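Local coordinates for exodeoxyribonuclease (PDB 4B5F), which probably cleaves DNA at abasic sites as a magnesium- or manganese-dependent endonuclease of the AP/ExoA repair family, at residues V71-K76 / C98-L103; A129-L134 / I183-W188. All blocks are in the same frame, centred on the assembly; numbering follows the deposited sequence.

Contact 1 (V71-K76 / C98-L103); sequences VYSKRK and CDFGRL. Unlike the reference sequence in segment 98-103: Gly101 (reference Asp).
Val71 meets Cys98 at the inner end of this contact: its CG1 lies 3.9 Å from Cys98 SG, and no hydrogen bond accompanies the touch. CG1 stands anti to the backbone N (chi1 174°), and Val71 CB approaches the sulfur equally closely. Beyond the pair, Val71 also rests on Ile31 and Cys33, and Cys98 on His57.

Ser73 is the next residue to face across, and it meets the rim of the Phe100 ring. Ser73 OG comes near the ring plane, 3.3 Å from Phe100 CE2, while Ser73 CB sits 3.5 Å from Phe100 CZ. The hydroxyl is already committed: Ser73 OG donates to Arg75 O over 2.8 Å, with a C=O...donor angle of 164°, and so ties the end of the strand to the loop that follows. The two strands belong to different sheets, 69-73 to the six-stranded one and 95-100 to the seven-stranded one, so side chains rather than backbone bonds join them, as in the two-sheet sandwich of the DNase I-like fold.

Arg75 O, the acceptor of that bond, also lies at the ring edge, 3.4 Å from Phe100 CE2. Two oxygens thus line the C-H rim of the same ring, an approach probably mildly favourable electrostatically. The Arg75 side chain runs extended past Phe100 in the opposite direction; in the conformer given here, one of two, a guanidinium face lies over Phe100 O and Gly101 N, so this outer touch is tentative. That backbone belongs to the type II' turn Phe100-Leu103, closed by Phe100 N to Leu103 O and Leu103 N to Phe100 O bonds. Lys76 adds a peripheral touch, its C atom oblique to the Phe100 ring.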
ATOM      1  N   VAL A  71     -10.325   2.719  -0.347  1.00 14.50           N
ATOM      2  CA  VAL A  71     -10.499   1.804   0.771  1.00 10.92           C
ATOM      3  C   VAL A  71     -11.918   1.246   0.759  1.00 15.68           C
ATOM      4  O   VAL A  71     -12.896   2.000   0.823  1.00 13.80           O
ATOM      5  CB  VAL A  71     -10.245   2.496   2.126  1.00  7.49           C
ATOM      6  CG1 VAL A  71     -10.575   1.552   3.273  1.00  7.61           C
ATOM      7  CG2 VAL A  71      -8.804   2.979   2.221  1.00 10.34           C
ATOM      8  N   TYR A  72     -12.019  -0.076   0.658  1.00 14.77           N
ATOM      9  CA  TYR A  72     -13.297  -0.767   0.752  1.00 19.12           C
ATOM     10  C   TYR A  72     -13.386  -1.439   2.114  1.00 18.24           C
ATOM     11  O   TYR A  72     -12.379  -1.893   2.651  1.00 10.07           O
ATOM     12  CB  TYR A  72     -13.429  -1.822  -0.348  1.00  9.63           C
ATOM     13  CG  TYR A  72     -13.094  -1.327  -1.738  1.00 12.81           C
ATOM     14  CD1 TYR A  72     -13.837  -0.319  -2.336  1.00 10.09           C
ATOM     15  CD2 TYR A  72     -12.048  -1.886  -2.460  1.00 14.72           C
ATOM     16  CE1 TYR A  72     -13.537   0.131  -3.610  1.00 13.06           C
ATOM     17  CE2 TYR A  72     -11.742  -1.446  -3.733  1.00 13.48           C
ATOM     18  CZ  TYR A  72     -12.490  -0.438  -4.303  1.00 18.32           C
ATOM     19  OH  TYR A  72     -12.190   0.003  -5.570  1.00 15.64           O
ATOM     20  N   SER A  73     -14.588  -1.505   2.674  1.00 12.80           N
ATOM     21  CA  SER A  73     -14.776  -2.107   3.989  1.00 14.66           C
ATOM     22  C   SER A  73     -16.211  -2.577   4.188  1.00 15.25           C
ATOM     23  O   SER A  73     -17.153  -1.860   3.866  1.00 13.49           O
ATOM     24  CB  SER A  73     -14.402  -1.107   5.083  1.00 18.98           C
ATOM     25  OG  SER A  73     -15.197   0.064   4.993  1.00 12.48           O
ATOM     26  N   LYS A  74     -16.374  -3.783   4.721  1.00 12.38           N
ATOM     27  CA  LYS A  74     -17.703  -4.302   5.019  1.00 15.36           C
ATOM     28  C   LYS A  74     -18.426  -3.395   6.009  1.00 16.05           C
ATOM     29  O   LYS A  74     -19.625  -3.151   5.882  1.00 16.48           O
ATOM     30  CB  LYS A  74     -17.613  -5.722   5.579  1.00 16.02           C
ATOM     31  CG  LYS A  74     -17.073  -6.746   4.595  1.00 21.84           C
ATOM     32  CD  LYS A  74     -17.140  -8.150   5.172  1.00 20.61           C
ATOM     33  CE  LYS A  74     -16.723  -9.191   4.145  1.00 20.18           C
ATOM     34  NZ  LYS A  74     -16.914 -10.576   4.659  1.00 23.39           N
ATOM     35  N   ARG A  75     -17.683  -2.896   6.993  1.00 15.20           N
ATOM     36  CA  ARG A  75     -18.237  -2.018   8.015  0.60 20.55           C
ATOM     37  C   ARG A  75     -18.226  -0.562   7.557  1.00 24.31           C
ATOM     38  O   ARG A  75     -17.324  -0.136   6.836  1.00 15.69           O
ATOM     39  CB  ARG A  75     -17.446  -2.168   9.318  0.60 23.81           C
ATOM     40  CG  ARG A  75     -17.874  -1.231  10.436  0.60 25.70           C
ATOM     41  CD  ARG A  75     -17.062  -1.486  11.698  0.60 30.65           C
ATOM     42  NE  ARG A  75     -17.391  -0.548  12.766  0.60 30.26           N
ATOM     43  CZ  ARG A  75     -16.839  -0.568  13.975  0.60 34.15           C
ATOM     44  NH1 ARG A  75     -15.929  -1.486  14.274  0.60 32.71           N
ATOM     45  NH2 ARG A  75     -17.197   0.326  14.886  0.60 34.03           N
ATOM     46  N   LYS A  76     -19.232   0.197   7.980  1.00 20.00           N
ATOM     47  CA  LYS A  76     -19.313   1.613   7.643  1.00 19.67           C
ATOM     48  C   LYS A  76     -18.399   2.424   8.555  1.00 15.67           C
ATOM     49  O   LYS A  76     -18.548   2.394   9.776  1.00 17.49           O
ATOM     50  CB  LYS A  76     -20.756   2.112   7.764  1.00 19.61           C
ATOM     51  CG  LYS A  76     -20.939   3.583   7.415  1.00 18.56           C
ATOM     52  CD  LYS A  76     -22.373   4.032   7.649  1.00 30.69           C
ATOM     53  CE  LYS A  76     -22.545   5.521   7.385  1.00 27.94           C
ATOM     54  NZ  LYS A  76     -22.262   5.879   5.967  1.00 39.99           N
ATOM     55  N   CYS A  98      -9.704   5.811   6.606  1.00 14.48           N
ATOM     56  CA  CYS A  98     -11.025   5.471   7.120  1.00 15.72           C
ATOM     57  C   CYS A  98     -10.927   5.057   8.583  1.00 16.23           C
ATOM     58  O   CYS A  98     -10.052   4.280   8.957  1.00 14.72           O
ATOM     59  CB  CYS A  98     -11.660   4.354   6.289  1.00 13.10           C
ATOM     60  SG  CYS A  98     -12.107   4.838   4.602  1.00 16.60           S
ATOM     61  N   ASP A  99     -11.821   5.585   9.410  1.00 18.83           N
ATOM     62  CA  ASP A  99     -11.813   5.280  10.836  1.00 13.88           C
ATOM     63  C   ASP A  99     -12.951   4.338  11.210  1.00 17.95           C
ATOM     64  O   ASP A  99     -14.113   4.593  10.891  1.00 18.14           O
ATOM     65  CB  ASP A  99     -11.901   6.565  11.662  1.00 14.57           C
ATOM     66  CG  ASP A  99     -10.749   7.514  11.387  1.00 18.14           C
ATOM     67  OD1 ASP A  99      -9.646   7.036  11.054  1.00 19.34           O
ATOM     68  OD2 ASP A  99     -10.946   8.741  11.503  1.00 22.85           O
ATOM     69  N   PHE A 100     -12.606   3.248  11.887  1.00 15.19           N
ATOM     70  CA  PHE A 100     -13.585   2.273  12.348  1.00 23.93           C
ATOM     71  C   PHE A 100     -13.444   2.090  13.853  1.00 19.68           C
ATOM     72  O   PHE A 100     -12.748   1.186  14.313  1.00 17.68           O
ATOM     73  CB  PHE A 100     -13.380   0.930  11.645  1.00 18.54           C
ATOM     74  CG  PHE A 100     -13.299   1.033  10.149  1.00 18.69           C
ATOM     75  CD1 PHE A 100     -12.081   1.229   9.521  1.00 19.98           C
ATOM     76  CD2 PHE A 100     -14.440   0.927   9.370  1.00 21.13           C
ATOM     77  CE1 PHE A 100     -12.000   1.322   8.144  1.00 15.52           C
ATOM     78  CE2 PHE A 100     -14.366   1.018   7.993  1.00 17.62           C
ATOM     79  CZ  PHE A 100     -13.145   1.216   7.380  1.00 21.85           C
ATOM     80  N   GLY A 101     -14.101   2.954  14.619  1.00 16.19           N
ATOM     81  CA  GLY A 101     -13.994   2.915  16.065  1.00 23.80           C
ATOM     82  C   GLY A 101     -12.574   3.173  16.527  1.00 15.11           C
ATOM     83  O   GLY A 101     -12.014   4.239  16.271  1.00 24.48           O
ATOM     84  N   ARG A 102     -11.983   2.190  17.200  1.00 16.63           N
ATOM     85  CA  ARG A 102     -10.619   2.319  17.703  1.00 19.20           C
ATOM     86  C   ARG A 102      -9.587   2.057  16.609  1.00 20.98           C
ATOM     87  O   ARG A 102      -8.385   2.216  16.828  1.00 23.11           O
ATOM     88  CB  ARG A 102     -10.389   1.363  18.875  1.00 24.44           C
ATOM     89  CG  ARG A 102     -10.548  -0.104  18.517  1.00 26.09           C
ATOM     90  CD  ARG A 102     -10.262  -0.997  19.712  1.00 36.24           C
ATOM     91  NE  ARG A 102     -10.454  -2.410  19.397  1.00 33.73           N
ATOM     92  CZ  ARG A 102     -10.218  -3.405  20.246  1.00 58.78           C
ATOM     93  NH1 ARG A 102      -9.778  -3.144  21.470  1.00 59.32           N
ATOM     94  NH2 ARG A 102     -10.421  -4.661  19.872  1.00 57.79           N
ATOM     95  N   LEU A 103     -10.059   1.657  15.434  1.00 16.97           N
ATOM     96  CA  LEU A 103      -9.170   1.315  14.331  1.00 24.83           C
ATOM     97  C   LEU A 103      -9.192   2.362  13.223  1.00 17.96           C
ATOM     98  O   LEU A 103     -10.200   3.032  13.004  1.00 20.50           O
ATOM     99  CB  LEU A 103      -9.539  -0.053  13.753  1.00 22.95           C
ATOM    100  CG  LEU A 103      -8.739  -0.513  12.530  1.00 26.30           C
ATOM    101  CD1 LEU A 103      -7.255  -0.617  12.863  1.00 20.26           C
ATOM    102  CD2 LEU A 103      -9.271  -1.835  12.003  1.00 23.61           C
TER

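Contact 2 (A129-L134 / I183-W188); sequences AFYPML and IHKLGW
Helix-to-helix-end packing joins Tyr131 and Leu134, on helix 117-139, to Leu186 and Trp188, where the chain leaves helix 173-185; one side-chain-to-backbone hydrogen bond supplements the apolar contact. Leu186 lies across one face of the Tyr131 ring. Its CD1 is 3.8 Å from the ring centroid of Tyr131 and 19° off the normal, a CH-pi contact, while Leu186 CG sits 3.4 Å from Tyr131 OH. Tyr131 reaches over because a chi1 of -170° sets CG opposite the backbone N and swings the ring toward helix 173-185, where the hydroxyl also meets Lys185 CB at 3.6 Å. Leu186 CD1 bridges Tyr131 and Leu134, three residues apart on helix 117-139, touching Leu134 CB at 3.7 Å as well.

The polar link runs from Trp188 NE1 to Leu134 O, 2.9 Å long with an N-H...O angle of 150°. The oxygen lies in the indole plane, but the donor stands well out of the carbonyl plane. Leu134 CD2 meanwhile covers one indole face near its rim, so the same leucine holds the ring by backbone and side chain. Gly187, with positive phi, marks the departure from helical geometry just before Trp188. Val182 extends the helix interface toward Tyr131 and Leu134, and Trp188 continues inward onto Ile144 and Val146 of strand 143-147.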
ATOM      1  N   ALA A 129       7.015  15.338   4.007  1.00 15.83           N
ATOM      2  CA  ALA A 129       5.689  15.787   4.419  1.00 17.84           C
ATOM      3  C   ALA A 129       4.868  14.681   5.079  1.00 18.01           C
ATOM      4  O   ALA A 129       3.927  14.955   5.819  1.00 15.08           O
ATOM      5  CB  ALA A 129       4.941  16.357   3.223  1.00 19.55           C
ATOM      6  N   PHE A 130       5.230  13.434   4.805  1.00 20.27           N
ATOM      7  CA  PHE A 130       4.461  12.294   5.281  1.00 16.29           C
ATOM      8  C   PHE A 130       5.026  11.766   6.593  1.00 14.93           C
ATOM      9  O   PHE A 130       4.291  11.234   7.421  1.00 15.17           O
ATOM     10  CB  PHE A 130       4.435  11.192   4.220  1.00 14.48           C
ATOM     11  CG  PHE A 130       3.556  10.025   4.576  1.00 21.35           C
ATOM     12  CD1 PHE A 130       2.212  10.211   4.855  1.00 17.61           C
ATOM     13  CD2 PHE A 130       4.070   8.739   4.609  1.00 11.52           C
ATOM     14  CE1 PHE A 130       1.401   9.139   5.177  1.00 21.21           C
ATOM     15  CE2 PHE A 130       3.263   7.663   4.929  1.00 19.90           C
ATOM     16  CZ  PHE A 130       1.927   7.863   5.213  1.00 15.48           C
ATOM     17  N   TYR A 131       6.333  11.920   6.778  1.00 11.34           N
ATOM     18  CA  TYR A 131       6.985  11.471   8.004  1.00 17.80           C
ATOM     19  C   TYR A 131       6.326  12.049   9.262  1.00 24.61           C
ATOM     20  O   TYR A 131       6.018  11.309  10.196  1.00 16.16           O
ATOM     21  CB  TYR A 131       8.478  11.804   7.976  1.00 18.87           C
ATOM     22  CG  TYR A 131       9.271  11.171   9.097  1.00 22.63           C
ATOM     23  CD1 TYR A 131       9.683   9.848   9.019  1.00 15.60           C
ATOM     24  CD2 TYR A 131       9.614  11.899  10.230  1.00 19.01           C
ATOM     25  CE1 TYR A 131      10.411   9.263  10.038  1.00 20.14           C
ATOM     26  CE2 TYR A 131      10.342  11.325  11.254  1.00 19.53           C
ATOM     27  CZ  TYR A 131      10.738  10.007  11.153  1.00 27.49           C
ATOM     28  OH  TYR A 131      11.464   9.429  12.169  1.00 18.19           O
ATOM     29  N   PRO A 132       6.104  13.374   9.291  1.00 20.13           N
ATOM     30  CA  PRO A 132       5.468  13.980  10.467  1.00 22.46           C
ATOM     31  C   PRO A 132       4.040  13.481  10.667  1.00 16.61           C
ATOM     32  O   PRO A 132       3.545  13.481  11.793  1.00 22.46           O
ATOM     33  CB  PRO A 132       5.473  15.477  10.138  1.00 26.73           C
ATOM     34  CG  PRO A 132       5.565  15.541   8.654  1.00 29.22           C
ATOM     35  CD  PRO A 132       6.420  14.379   8.261  1.00 18.55           C
ATOM     36  N   MET A 133       3.390  13.064   9.585  1.00 22.07           N
ATOM     37  CA  MET A 133       2.043  12.511   9.674  1.00 20.01           C
ATOM     38  C   MET A 133       2.072  11.134  10.326  1.00 23.31           C
ATOM     39  O   MET A 133       1.166  10.776  11.079  1.00 18.65           O
ATOM     40  CB  MET A 133       1.401  12.419   8.289  1.00 25.47           C
ATOM     41  CG  MET A 133       1.134  13.761   7.635  1.00 29.97           C
ATOM     42  SD  MET A 133       0.321  13.589   6.035  1.00 31.74           S
ATOM     43  CE  MET A 133      -1.173  12.719   6.506  1.00 41.27           C
ATOM     44  N   LEU A 134       3.116  10.368  10.030  1.00 16.50           N
ATOM     45  CA  LEU A 134       3.299   9.050  10.624  1.00 15.04           C
ATOM     46  C   LEU A 134       3.637   9.173  12.103  1.00 17.03           C
ATOM     47  O   LEU A 134       3.245   8.330  12.910  1.00 18.14           O
ATOM     48  CB  LEU A 134       4.401   8.279   9.896  1.00 11.08           C
ATOM     49  CG  LEU A 134       4.066   7.755   8.499  1.00 10.84           C
ATOM     50  CD1 LEU A 134       5.310   7.220   7.802  1.00 15.89           C
ATOM     51  CD2 LEU A 134       2.990   6.686   8.582  1.00 14.02           C
ATOM     52  N   ILE A 183      10.271   2.884  11.045  1.00 17.11           N
ATOM     53  CA  ILE A 183      10.140   1.681  11.859  1.00 14.97           C
ATOM     54  C   ILE A 183      10.674   1.858  13.281  1.00 18.49           C
ATOM     55  O   ILE A 183       9.974   1.583  14.253  1.00 19.35           O
ATOM     56  CB  ILE A 183      10.845   0.478  11.201  1.00 20.18           C
ATOM     57  CG1 ILE A 183      10.163   0.123   9.878  1.00 19.70           C
ATOM     58  CG2 ILE A 183      10.842  -0.718  12.140  1.00 17.90           C
ATOM     59  CD1 ILE A 183      10.844  -0.993   9.115  1.00 15.13           C
ATOM     60  N   HIS A 184      11.912   2.325  13.398  1.00 21.61           N
ATOM     61  CA  HIS A 184      12.585   2.373  14.693  1.00 26.61           C
ATOM     62  C   HIS A 184      12.393   3.692  15.444  1.00 30.23           C
ATOM     63  O   HIS A 184      12.054   3.694  16.627  1.00 29.18           O
ATOM     64  CB  HIS A 184      14.073   2.057  14.531  1.00 24.24           C
ATOM     65  CG  HIS A 184      14.337   0.702  13.952  1.00 25.77           C
ATOM     66  ND1 HIS A 184      14.316   0.453  12.596  1.00 30.86           N
ATOM     67  CD2 HIS A 184      14.615  -0.483  14.546  1.00 32.51           C
ATOM     68  CE1 HIS A 184      14.576  -0.823  12.379  1.00 18.25           C
ATOM     69  NE2 HIS A 184      14.762  -1.414  13.546  1.00 24.83           N
ATOM     70  N   LYS A 185      12.609   4.810  14.760  1.00 18.39           N
ATOM     71  CA  LYS A 185      12.481   6.116  15.396  1.00 22.72           C
ATOM     72  C   LYS A 185      11.035   6.438  15.765  1.00 29.46           C
ATOM     73  O   LYS A 185      10.754   6.872  16.882  1.00 29.70           O
ATOM     74  CB  LYS A 185      13.066   7.218  14.508  1.00 29.77           C
ATOM     75  CG  LYS A 185      14.575   7.133  14.340  1.00 38.60           C
ATOM     76  CD  LYS A 185      15.123   8.364  13.640  1.00 37.69           C
ATOM     77  CE  LYS A 185      16.643   8.339  13.593  1.00 64.05           C
ATOM     78  NZ  LYS A 185      17.202   9.589  13.009  1.00 71.78           N
ATOM     79  N   LEU A 186      10.120   6.222  14.827  1.00 23.26           N
ATOM     80  CA  LEU A 186       8.706   6.489  15.075  1.00 16.14           C
ATOM     81  C   LEU A 186       8.023   5.322  15.785  1.00 21.23           C
ATOM     82  O   LEU A 186       7.061   5.516  16.524  1.00 22.14           O
ATOM     83  CB  LEU A 186       7.976   6.833  13.774  1.00 21.41           C
ATOM     84  CG  LEU A 186       8.442   8.112  13.077  1.00 22.73           C
ATOM     85  CD1 LEU A 186       7.489   8.488  11.953  1.00 17.49           C
ATOM     86  CD2 LEU A 186       8.565   9.251  14.080  1.00 24.97           C
ATOM     87  N   GLY A 187       8.521   4.112  15.553  1.00 21.50           N
ATOM     88  CA  GLY A 187       8.030   2.943  16.259  1.00 16.43           C
ATOM     89  C   GLY A 187       7.010   2.112  15.501  1.00 21.57           C
ATOM     90  O   GLY A 187       6.333   1.270  16.089  1.00 21.60           O
ATOM     91  N   TRP A 188       6.896   2.341  14.197  1.00 18.64           N
ATOM     92  CA  TRP A 188       5.975   1.562  13.376  1.00 17.67           C
ATOM     93  C   TRP A 188       6.509   0.152  13.142  1.00 17.30           C
ATOM     94  O   TRP A 188       7.717  -0.077  13.188  1.00 19.94           O
ATOM     95  CB  TRP A 188       5.713   2.263  12.043  1.00 14.29           C
ATOM     96  CG  TRP A 188       4.843   3.475  12.171  1.00 12.49           C
ATOM     97  CD1 TRP A 188       5.245   4.749  12.442  1.00 21.53           C
ATOM     98  CD2 TRP A 188       3.417   3.525  12.035  1.00 11.93           C
ATOM     99  NE1 TRP A 188       4.159   5.591  12.486  1.00 14.29           N
ATOM    100  CE2 TRP A 188       3.024   4.863  12.238  1.00 12.06           C
ATOM    101  CE3 TRP A 188       2.435   2.569  11.764  1.00 11.66           C
ATOM    102  CZ2 TRP A 188       1.693   5.269  12.176  1.00 18.14           C
ATOM    103  CZ3 TRP A 188       1.113   2.974  11.704  1.00 18.15           C
ATOM    104  CH2 TRP A 188       0.756   4.312  11.909  1.00 13.48           C
TER

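Both contacts are partly buried, each centred about 16 Å from the chain centre, and they do not touch: their centres are about 22 Å apart. They share no helix or strand, yet both involve the seven-stranded sheet, through strand 95-100 in contact 1 and through Trp188 resting on strand 143-147 in contact 2. Contact 1 lies between sheets and grades from buried strand side chains to an exposed arginine, without a hydrogen bond across. Contact 2 joins helices outside the sheet and does include such a bond. An aromatic ring is central to each, approached at its edge by oxygens in 71-76/98-103 and over its face by a leucine methyl in 129-134/183-188.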